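Local coordinates for putative aspartyl-tRNA synthetase (Leishmania major, PDB 6OD8), which probably charges tRNA(Asp) with L-aspartate in an ATP-dependent reaction that releases AMP and diphosphate, at residues H490-L496 with Y512-R517; R456-M461 with S484-H490. All blocks are in the same frame, centred on the assembly; numbering follows the deposited sequence.

Interaction 1: H490-L496 with Y512-R517; sequences HDPDLLL and YVDSFR. With FMT (formic acid), chain L.
Leu-495 (t, p rotamer) overlaps the aromatic pair of 512-517, its CD2 lying 3.7 Å from CE2 of Phe-516, 3.9 Å from CE2 of Tyr-512 and 4.3 Å from CG2 of Val-513. It projects from the first turn of helix 492-501, whose N-cap is Asp-491: with chi1 t, its OD2 accepts from Leu-494 N at 2.8 Å. Pro-492 follows the cap and gives the closest backbone register, 5.8 Å between its CA and that of Phe-516; its CG reaches Phe-516 O at 3.3 Å and Phe-516 CB (chi1 m) at 3.8 Å. Segment 512-517 is helical at Tyr-512 to Asp-514, with a type I turn from Asp-514 to Arg-517. Within it Arg-517 NE forms a salt bridge with Asp-514 OD1 at 2.9 Å, and Pro-492 CB lies over one guanidinium face. No direct hydrogen bond crosses; a water O lies 2.8 Å from His-490 O and, in a weak link, 3.4 Å from Phe-516 O. Tyr-512 OH bonds to Gln-280, and Tyr-512 N donates to O2 of a formic acid, probably from the crystallisation liquor, at 3.2 Å. The contact folds together the two helices connecting neighbouring antiparallel strands 480-487 and 523-529 of the class II catalytic domain.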
loop_
_atom_site.group_PDB
_atom_site.type_symbol
_atom_site.label_atom_id
_atom_site.label_comp_id
_atom_site.label_asym_id
_atom_site.label_seq_id
_atom_site.Cartn_x
_atom_site.Cartn_y
_atom_site.Cartn_z
ATOM N N HIS A 490 -12.554 -19.193 -15.429
ATOM C CA HIS A 490 -11.805 -20.024 -14.489
ATOM C C HIS A 490 -11.600 -21.437 -15.015
ATOM O O HIS A 490 -10.930 -22.245 -14.361
ATOM C CB HIS A 490 -12.485 -20.045 -13.108
ATOM C CG HIS A 490 -13.887 -20.555 -13.134
ATOM N ND1 HIS A 490 -14.931 -19.840 -13.685
ATOM C CD2 HIS A 490 -14.420 -21.722 -12.698
ATOM C CE1 HIS A 490 -16.044 -20.544 -13.587
ATOM N NE2 HIS A 490 -15.761 -21.696 -13.004
ATOM N N ASP A 491 -12.128 -21.737 -16.209
ATOM C CA ASP A 491 -11.929 -23.032 -16.839
ATOM C C ASP A 491 -10.742 -22.966 -17.790
ATOM O O ASP A 491 -10.782 -22.182 -18.750
ATOM C CB ASP A 491 -13.167 -23.446 -17.623
ATOM C CG ASP A 491 -12.979 -24.773 -18.334
ATOM O OD1 ASP A 491 -13.107 -25.804 -17.657
ATOM O OD2 ASP A 491 -12.698 -24.785 -19.560
ATOM N N PRO A 492 -9.712 -23.805 -17.613
ATOM C CA PRO A 492 -8.515 -23.690 -18.474
ATOM C C PRO A 492 -8.799 -23.845 -19.960
ATOM O O PRO A 492 -8.185 -23.150 -20.786
ATOM C CB PRO A 492 -7.611 -24.817 -17.959
ATOM C CG PRO A 492 -8.125 -25.137 -16.595
ATOM C CD PRO A 492 -9.594 -24.900 -16.640
ATOM N N ASP A 493 -9.701 -24.756 -20.333
ATOM C CA ASP A 493 -9.904 -25.023 -21.752
ATOM C C ASP A 493 -10.645 -23.883 -22.428
ATOM O O ASP A 493 -10.282 -23.478 -23.544
ATOM C CB ASP A 493 -10.635 -26.353 -21.932
ATOM C CG ASP A 493 -9.807 -27.529 -21.447
ATOM O OD1 ASP A 493 -8.941 -27.999 -22.214
ATOM O OD2 ASP A 493 -9.981 -27.945 -20.279
ATOM N N LEU A 494 -11.674 -23.332 -21.767
ATOM C CA LEU A 494 -12.367 -22.191 -22.360
ATOM C C LEU A 494 -11.478 -20.962 -22.394
ATOM O O LEU A 494 -11.614 -20.119 -23.291
ATOM C CB LEU A 494 -13.654 -21.893 -21.603
ATOM C CG LEU A 494 -14.840 -22.768 -22.001
ATOM C CD1 LEU A 494 -16.046 -22.410 -21.161
ATOM C CD2 LEU A 494 -15.150 -22.607 -23.491
ATOM N N LEU A 495 -10.566 -20.839 -21.423
ATOM C CA LEU A 495 -9.637 -19.719 -21.424
ATOM C C LEU A 495 -8.682 -19.799 -22.617
ATOM O O LEU A 495 -8.414 -18.788 -23.272
ATOM C CB LEU A 495 -8.883 -19.693 -20.084
ATOM C CG LEU A 495 -7.787 -18.666 -19.852
ATOM C CD1 LEU A 495 -8.358 -17.265 -19.778
ATOM C CD2 LEU A 495 -7.046 -19.003 -18.567
ATOM N N LEU A 496 -8.189 -20.995 -22.937
ATOM C CA LEU A 496 -7.375 -21.136 -24.146
ATOM C C LEU A 496 -8.209 -20.895 -25.404
ATOM O O LEU A 496 -7.736 -20.274 -26.365
ATOM C CB LEU A 496 -6.719 -22.519 -24.179
ATOM C CG LEU A 496 -5.602 -22.789 -23.160
ATOM C CD1 LEU A 496 -5.278 -24.272 -23.099
ATOM C CD2 LEU A 496 -4.346 -21.983 -23.492
ATOM N N TYR A 512 0.053 -19.125 -15.430
ATOM C CA TYR A 512 -1.264 -18.573 -15.145
ATOM C C TYR A 512 -2.366 -19.556 -15.560
ATOM O O TYR A 512 -3.265 -19.872 -14.770
ATOM C CB TYR A 512 -1.379 -17.229 -15.863
ATOM C CG TYR A 512 -2.749 -16.645 -16.062
ATOM C CD1 TYR A 512 -3.388 -15.961 -15.034
ATOM C CD2 TYR A 512 -3.388 -16.721 -17.303
ATOM C CE1 TYR A 512 -4.608 -15.401 -15.208
ATOM C CE2 TYR A 512 -4.618 -16.142 -17.491
ATOM C CZ TYR A 512 -5.227 -15.476 -16.441
ATOM O OH TYR A 512 -6.474 -14.901 -16.610
ATOM N N VAL A 513 -2.294 -20.064 -16.788
ATOM C CA VAL A 513 -3.256 -21.075 -17.242
ATOM C C VAL A 513 -3.200 -22.301 -16.327
ATOM O O VAL A 513 -4.233 -22.815 -15.877
ATOM C CB VAL A 513 -2.978 -21.460 -18.707
ATOM C CG1 VAL A 513 -3.926 -22.567 -19.151
ATOM C CG2 VAL A 513 -3.094 -20.238 -19.640
ATOM N N ASP A 514 -1.986 -22.765 -16.017
ATOM C CA ASP A 514 -1.810 -23.929 -15.150
ATOM C C ASP A 514 -2.429 -23.723 -13.769
ATOM O O ASP A 514 -2.811 -24.705 -13.115
ATOM C CB ASP A 514 -0.321 -24.241 -14.988
ATOM C CG ASP A 514 0.261 -24.947 -16.189
ATOM O OD1 ASP A 514 -0.511 -25.305 -17.115
ATOM O OD2 ASP A 514 1.500 -25.133 -16.203
ATOM N N SER A 515 -2.507 -22.478 -13.296
ATOM C CA SER A 515 -3.067 -22.237 -11.964
ATOM C C SER A 515 -4.551 -22.560 -11.875
ATOM O O SER A 515 -5.079 -22.635 -10.760
ATOM C CB SER A 515 -2.839 -20.787 -11.513
ATOM O OG SER A 515 -3.727 -19.863 -12.141
ATOM N N PHE A 516 -5.231 -22.756 -13.006
ATOM C CA PHE A 516 -6.648 -23.095 -12.991
ATOM C C PHE A 516 -6.904 -24.581 -13.159
ATOM O O PHE A 516 -8.069 -24.985 -13.260
ATOM C CB PHE A 516 -7.387 -22.326 -14.095
ATOM C CG PHE A 516 -7.183 -20.846 -14.031
ATOM C CD1 PHE A 516 -7.720 -20.096 -12.982
ATOM C CD2 PHE A 516 -6.430 -20.196 -14.999
ATOM C CE1 PHE A 516 -7.521 -18.716 -12.915
ATOM C CE2 PHE A 516 -6.247 -18.799 -14.956
ATOM C CZ PHE A 516 -6.786 -18.070 -13.896
ATOM N N ARG A 517 -5.847 -25.397 -13.250
ATOM C CA ARG A 517 -6.016 -26.793 -13.635
ATOM C C ARG A 517 -6.211 -27.721 -12.445
ATOM O O ARG A 517 -6.656 -28.851 -12.636
ATOM C CB ARG A 517 -4.814 -27.264 -14.451
ATOM C CG ARG A 517 -4.710 -26.623 -15.852
ATOM C CD ARG A 517 -3.540 -27.279 -16.587
ATOM N NE ARG A 517 -3.097 -26.554 -17.773
ATOM C CZ ARG A 517 -3.721 -26.586 -18.946
ATOM N NH1 ARG A 517 -3.225 -25.900 -19.970
ATOM N NH2 ARG A 517 -4.856 -27.269 -19.097
HETATM C C FMT L . 2.373 -15.992 -15.468
HETATM O O1 FMT L . 2.903 -15.969 -14.343
HETATM O O2 FMT L . 2.311 -16.985 -16.219
HETATM O O HOH W 1 -11.455 -24.951 -13.772
#

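Interaction 2: R456-M461 with S484-H490; sequences RPFYTM and SGAQRIH
The chain of strand 480-487, part of the mixed, largely antiparallel sheet of the class II catalytic domain, meets loop residues 456-461 through a single beta bridge at Arg-488. That loop holds a type I turn from Pro-457 to Thr-460, closed by Thr-460 N to Pro-457 O at 3.1 Å. Ser-484 begins the walk in extended backbone, its OG 3.9 Å from Arg-456 NH1; Ser-484 OG hydrogen-bonds to Asp-474, with which Arg-456 NH2 makes a salt bridge. At Ala-486, CB meets Thr-460 CG2 at 3.9 Å. Gln-487, fully extended (t, t), accepts with its backbone O from Met-461 N (2.9 Å, nearly linear), while its amide reaches Ser-65 and Val-63 of the second subunit. Arg-488 pairs with Thr-460, CA to CA 4.8 Å, and its CA approaches Tyr-459 O at 3.2 Å in a CA-H...O contact. Its side chain folds back (m, m) so that NH1 lies 3.9 Å from CE1 at the edge of the Tyr-459 ring (chi1 p), while NE pairs with Glu-317; a water joins Arg-488 NH1 (2.9 Å, weak) to Thr-460 OG1 (2.7 Å). Ile-489 N donates to Tyr-459 O at 2.9 Å; with the Met-461 bond it flanks the non-hydrogen-bonded antiparallel pair Thr-460/Arg-488. Ile-489 CD1 touches Phe-458 O and Thr-460 O, both at 3.5 Å, and its CG1 lies 4.2 Å from Met-461 SD. Finally His-490 (chi1 p) places ND1 3.8 Å from Met-461 CE.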
loop_
_atom_site.group_PDB
_atom_site.type_symbol
_atom_site.label_atom_id
_atom_site.label_comp_id
_atom_site.label_asym_id
_atom_site.label_seq_id
_atom_site.Cartn_x
_atom_site.Cartn_y
_atom_site.Cartn_z
ATOM N N ARG A 456 -12.946 -6.714 -24.965
ATOM C CA ARG A 456 -12.488 -7.200 -23.673
ATOM C C ARG A 456 -11.356 -8.208 -23.828
ATOM O O ARG A 456 -11.256 -8.894 -24.852
ATOM C CB ARG A 456 -13.639 -7.853 -22.891
ATOM C CG ARG A 456 -14.749 -6.885 -22.538
ATOM C CD ARG A 456 -14.209 -5.564 -21.993
ATOM N NE ARG A 456 -14.857 -5.239 -20.737
ATOM C CZ ARG A 456 -14.928 -4.026 -20.196
ATOM N NH1 ARG A 456 -14.402 -2.979 -20.810
ATOM N NH2 ARG A 456 -15.542 -3.872 -19.034
ATOM N N PRO A 457 -10.502 -8.334 -22.804
ATOM C CA PRO A 457 -9.367 -9.263 -22.856
ATOM C C PRO A 457 -9.802 -10.721 -22.906
ATOM O O PRO A 457 -10.944 -11.076 -22.619
ATOM C CB PRO A 457 -8.627 -8.970 -21.534
ATOM C CG PRO A 457 -9.059 -7.653 -21.115
ATOM C CD PRO A 457 -10.467 -7.486 -21.600
ATOM N N PHE A 458 -8.825 -11.583 -23.220
ATOM C CA PHE A 458 -9.088 -13.004 -23.434
ATOM C C PHE A 458 -9.597 -13.695 -22.170
ATOM O O PHE A 458 -10.281 -14.718 -22.264
ATOM C CB PHE A 458 -7.815 -13.710 -23.960
ATOM C CG PHE A 458 -6.697 -13.789 -22.948
ATOM C CD1 PHE A 458 -6.510 -14.941 -22.192
ATOM C CD2 PHE A 458 -5.852 -12.704 -22.732
ATOM C CE1 PHE A 458 -5.505 -15.009 -21.243
ATOM C CE2 PHE A 458 -4.832 -12.763 -21.779
ATOM C CZ PHE A 458 -4.659 -13.917 -21.035
ATOM N N TYR A 459 -9.254 -13.183 -20.986
ATOM C CA TYR A 459 -9.673 -13.807 -19.728
ATOM C C TYR A 459 -11.076 -13.386 -19.264
ATOM O O TYR A 459 -11.502 -13.799 -18.183
ATOM C CB TYR A 459 -8.659 -13.512 -18.614
ATOM C CG TYR A 459 -8.210 -12.070 -18.496
ATOM C CD1 TYR A 459 -9.013 -11.113 -17.872
ATOM C CD2 TYR A 459 -6.983 -11.664 -19.003
ATOM C CE1 TYR A 459 -8.610 -9.803 -17.775
ATOM C CE2 TYR A 459 -6.559 -10.338 -18.887
ATOM C CZ TYR A 459 -7.381 -9.425 -18.284
ATOM O OH TYR A 459 -7.011 -8.110 -18.174
ATOM N N THR A 460 -11.810 -12.602 -20.052
ATOM C CA THR A 460 -13.149 -12.161 -19.655
ATOM C C THR A 460 -14.197 -13.219 -20.007
ATOM O O THR A 460 -14.273 -13.660 -21.160
ATOM C CB THR A 460 -13.487 -10.857 -20.364
ATOM O OG1 THR A 460 -12.436 -9.915 -20.115
ATOM C CG2 THR A 460 -14.825 -10.298 -19.853
ATOM N N MET A 461 -15.032 -13.593 -19.026
ATOM C CA MET A 461 -16.098 -14.570 -19.262
ATOM C C MET A 461 -17.184 -13.989 -20.159
ATOM O O MET A 461 -17.677 -12.885 -19.910
ATOM C CB MET A 461 -16.714 -15.023 -17.930
ATOM C CG MET A 461 -17.788 -16.130 -18.066
ATOM S SD MET A 461 -17.096 -17.748 -18.417
ATOM C CE MET A 461 -16.560 -18.229 -16.745
ATOM N N SER A 484 -12.555 -1.036 -14.915
ATOM C CA SER A 484 -13.234 -2.137 -15.591
ATOM C C SER A 484 -13.263 -3.331 -14.646
ATOM O O SER A 484 -12.233 -3.667 -14.054
ATOM C CB SER A 484 -12.499 -2.514 -16.887
ATOM O OG SER A 484 -12.515 -1.440 -17.806
ATOM N N GLY A 485 -14.428 -3.957 -14.496
ATOM C CA GLY A 485 -14.549 -5.174 -13.707
ATOM C C GLY A 485 -15.193 -6.283 -14.511
ATOM O O GLY A 485 -15.957 -6.036 -15.444
ATOM N N ALA A 486 -14.892 -7.530 -14.131
ATOM C CA ALA A 486 -15.469 -8.649 -14.872
ATOM C C ALA A 486 -15.335 -9.946 -14.099
ATOM O O ALA A 486 -14.459 -10.096 -13.237
ATOM C CB ALA A 486 -14.794 -8.834 -16.228
ATOM N N GLN A 487 -16.202 -10.891 -14.447
ATOM C CA GLN A 487 -15.931 -12.291 -14.155
ATOM C C GLN A 487 -14.832 -12.810 -15.079
ATOM O O GLN A 487 -14.862 -12.581 -16.301
ATOM C CB GLN A 487 -17.200 -13.141 -14.332
ATOM C CG GLN A 487 -16.949 -14.615 -14.023
ATOM C CD GLN A 487 -18.171 -15.521 -14.231
ATOM O OE1 GLN A 487 -19.214 -15.097 -14.742
ATOM N NE2 GLN A 487 -18.047 -16.775 -13.803
ATOM N N ARG A 488 -13.881 -13.553 -14.505
ATOM C CA ARG A 488 -12.825 -14.180 -15.289
ATOM C C ARG A 488 -13.256 -15.571 -15.748
ATOM O O ARG A 488 -14.178 -16.176 -15.197
ATOM C CB ARG A 488 -11.531 -14.320 -14.479
ATOM C CG ARG A 488 -11.203 -13.121 -13.565
ATOM C CD ARG A 488 -11.077 -11.815 -14.337
ATOM N NE ARG A 488 -10.707 -10.735 -13.414
ATOM C CZ ARG A 488 -10.721 -9.437 -13.695
ATOM N NH1 ARG A 488 -11.113 -8.972 -14.890
ATOM N NH2 ARG A 488 -10.351 -8.593 -12.747
ATOM N N ILE A 489 -12.519 -16.109 -16.714
ATOM C CA ILE A 489 -12.726 -17.485 -17.168
ATOM C C ILE A 489 -11.894 -18.380 -16.256
ATOM O O ILE A 489 -10.658 -18.332 -16.291
ATOM C CB ILE A 489 -12.325 -17.664 -18.636
ATOM C CG1 ILE A 489 -13.181 -16.769 -19.547
ATOM C CG2 ILE A 489 -12.435 -19.137 -19.053
ATOM C CD1 ILE A 489 -12.810 -16.857 -21.030
ATOM N N HIS A 490 -12.554 -19.193 -15.429
ATOM C CA HIS A 490 -11.805 -20.024 -14.489
ATOM C C HIS A 490 -11.600 -21.437 -15.015
ATOM O O HIS A 490 -10.930 -22.245 -14.361
ATOM C CB HIS A 490 -12.485 -20.045 -13.108
ATOM C CG HIS A 490 -13.887 -20.555 -13.134
ATOM N ND1 HIS A 490 -14.931 -19.840 -13.685
ATOM C CD2 HIS A 490 -14.420 -21.722 -12.698
ATOM C CE1 HIS A 490 -16.044 -20.544 -13.587
ATOM N NE2 HIS A 490 -15.761 -21.696 -13.004
HETATM O O HOH W 2 -11.810 -9.106 -17.660
#

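Overall arrangement
Interactions 1 and 2 are consecutive stages of one chain path. Both are mainly buried, their centres about 12 Å apart, and they share His-490, where the strand side of interaction 2 becomes the helix side of interaction 1. Chemistry follows position: at the end of an interior strand, backbone hydrogen bonds set the register, whereas beyond it the helices meet through apolar side chains and a water. The two also pack on each other, Leu-495 CD1 lying 3.7 Å from Tyr-459 CA and 3.8 Å from Phe-458 CD1, while Tyr-512 OH approaches Tyr-459 CB at 3.3 Å. Each reaches the second subunit, so this corner of the catalytic domain also contributes to the dimer interface.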